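Local coordinates for putative cytoplasmic protein (Enterobacter cloacae, PDB 4HFK), which acts as a type VI secretion amidase effector, Tae4, which probably cleaves cell-wall peptidoglycan and is bound here by its immunity protein Tai4, at the interface of chains A and B. Coordinates in Å, arbitrary orientation; residue numbers count along the deposited sequence, not the author numbering. Chains: chain A, Putative cytoplasmic protein; chain B, Putative uncharacterized protein.

The interface of chains A and B. Residues chain A 56-57, 135, 137-138; chain B 72-74, 78.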
loop_
_atom_site.group_PDB
_atom_site.type_symbol
_atom_site.label_atom_id
_atom_site.label_comp_id
_atom_site.label_asym_id
_atom_site.label_seq_id
_atom_site.Cartn_x
_atom_site.Cartn_y
_atom_site.Cartn_z
ATOM N N LYS A 56 -7.557 7.419 16.218
ATOM C CA LYS A 56 -6.315 7.384 16.989
ATOM C C LYS A 56 -6.086 8.702 17.704
ATOM O O LYS A 56 -5.589 8.739 18.838
ATOM C CB LYS A 56 -5.116 7.109 16.073
ATOM C CG LYS A 56 -5.046 5.682 15.518
ATOM C CD LYS A 56 -4.559 4.705 16.593
ATOM C CE LYS A 56 -4.728 3.264 16.131
ATOM N NZ LYS A 56 -3.947 2.316 16.970
ATOM N N ASN A 57 -6.412 9.794 17.020
ATOM C CA ASN A 57 -6.128 11.122 17.555
ATOM C C ASN A 57 -7.237 11.541 18.495
ATOM O O ASN A 57 -8.326 11.870 18.047
ATOM C CB ASN A 57 -6.018 12.152 16.427
ATOM C CG ASN A 57 -5.473 13.474 16.909
ATOM O OD1 ASN A 57 -5.215 13.649 18.105
ATOM N ND2 ASN A 57 -5.259 14.409 15.978
ATOM N N TRP A 135 3.417 17.102 11.276
ATOM C CA TRP A 135 2.565 15.969 11.643
ATOM C C TRP A 135 1.731 15.559 10.433
ATOM O O TRP A 135 0.843 16.304 10.006
ATOM C CB TRP A 135 1.607 16.376 12.766
ATOM C CG TRP A 135 2.218 16.350 14.121
ATOM C CD1 TRP A 135 3.363 15.708 14.495
ATOM C CD2 TRP A 135 1.710 16.995 15.294
ATOM N NE1 TRP A 135 3.600 15.915 15.836
ATOM C CE2 TRP A 135 2.597 16.696 16.349
ATOM C CE3 TRP A 135 0.591 17.801 15.554
ATOM C CZ2 TRP A 135 2.401 17.176 17.648
ATOM C CZ3 TRP A 135 0.393 18.268 16.841
ATOM C CH2 TRP A 135 1.298 17.954 17.874
ATOM N N ASP A 137 -0.601 13.487 10.240
ATOM C CA ASP A 137 -1.980 13.158 10.592
ATOM C C ASP A 137 -2.759 14.326 11.194
ATOM O O ASP A 137 -3.933 14.172 11.546
ATOM C CB ASP A 137 -2.019 11.979 11.579
ATOM C CG ASP A 137 -1.460 12.343 12.945
ATOM O OD1 ASP A 137 -0.349 12.913 13.002
ATOM O OD2 ASP A 137 -2.131 12.063 13.963
ATOM N N ALA A 138 -2.115 15.485 11.331
ATOM C CA ALA A 138 -2.729 16.595 12.062
ATOM C C ALA A 138 -2.125 17.952 11.713
ATOM O O ALA A 138 -0.905 18.131 11.776
ATOM C CB ALA A 138 -2.638 16.339 13.581
ATOM N N GLY B 72 4.193 12.048 13.019
ATOM C CA GLY B 72 2.803 12.383 13.294
ATOM C C GLY B 72 2.565 12.421 14.797
ATOM O O GLY B 72 3.528 12.365 15.580
ATOM N N THR B 73 1.299 12.526 15.214
ATOM C CA THR B 73 0.995 12.572 16.641
ATOM C C THR B 73 1.244 11.222 17.310
ATOM O O THR B 73 1.485 11.172 18.513
ATOM C CB THR B 73 -0.444 13.042 16.939
ATOM O OG1 THR B 73 -1.378 12.061 16.471
ATOM C CG2 THR B 73 -0.720 14.398 16.276
ATOM N N GLU B 74 1.187 10.136 16.537
ATOM C CA GLU B 74 1.506 8.801 17.063
ATOM C C GLU B 74 3.016 8.620 17.149
ATOM O O GLU B 74 3.754 9.273 16.407
ATOM C CB GLU B 74 0.895 7.699 16.190
ATOM C CG GLU B 74 -0.624 7.609 16.277
ATOM C CD GLU B 74 -1.106 7.256 17.672
ATOM O OE1 GLU B 74 -0.758 6.165 18.167
ATOM O OE2 GLU B 74 -1.833 8.072 18.274
ATOM N N TYR B 78 5.490 5.977 10.847
ATOM C CA TYR B 78 4.549 6.099 9.728
ATOM C C TYR B 78 5.121 5.551 8.417
ATOM O O TYR B 78 5.010 6.202 7.370
ATOM C CB TYR B 78 4.171 7.570 9.526
ATOM C CG TYR B 78 3.270 8.107 10.603
ATOM C CD1 TYR B 78 1.906 8.234 10.391
ATOM C CD2 TYR B 78 3.780 8.472 11.838
ATOM C CE1 TYR B 78 1.078 8.727 11.376
ATOM C CE2 TYR B 78 2.961 8.960 12.832
ATOM C CZ TYR B 78 1.613 9.089 12.596
ATOM O OH TYR B 78 0.791 9.586 13.591
HETATM O O HOH W 1 -3.643 7.401 20.110
#
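One face of the A:Trp135 indole receives the methyl group of B:Thr73, and the rim of its five-membered ring meets the backbone of B:Gly72. CG2 of B:Thr73 sits over the six-membered ring, 3.8 Å from its centroid and offset toward the rim, as a CH-pi contact. On the same side, the peptide joining B:Gly72 to B:Thr73 passes at the CD1 rim of the five-membered ring, where A:Trp135 CD1 lies 3.4 Å from the carbonyl carbon C of B:Gly72. The flat carboxylate of A:Asp137 is gripped through both oxygens by B:Thr73. OD1 accepts the backbone N-H of B:Thr73 at 2.8 Å, the donor approaching on the syn side but 26° out of the carboxylate plane. OD2 turns its syn lone pair to the threonine hydroxyl, OG1, at 2.6 Å. Two bonds from one residue should fix the rotation of the carboxylate.

The threonine side chain has a polar and an apolar branch. OG1 stands between the backbone N and the carbonyl carbon (chi1 67°), facing the aspartate, which leaves CG2 anti to the carbonyl carbon and directed at the indole. That methyl also touches CB of A:Ala138, so it is flanked by tryptophan, alanine and the aspartate carboxylate. The phenol OH of B:Tyr78 lies beside the aspartate without a hydrogen bond to it. It instead accepts the backbone N-H of B:Glu74 at 3.0 Å, a second-shell bond within the immunity protein that may steady the loop presenting B:Thr73.

This patch lies in the effector-immunity interface of Tae4 and Tai4, where a Tai4 loop between helices 52-66 and 79-87 meets loops of the amidase. At its margin the contact becomes water-mediated. The amine NZ of A:Lys56 remains 5.1 Å from carboxylate OE1 of B:Glu74, a separation at which opposite charges may still attract. A water links the two residues, lying 2.7 Å from both the backbone O of A:Lys56 and OE2 of B:Glu74.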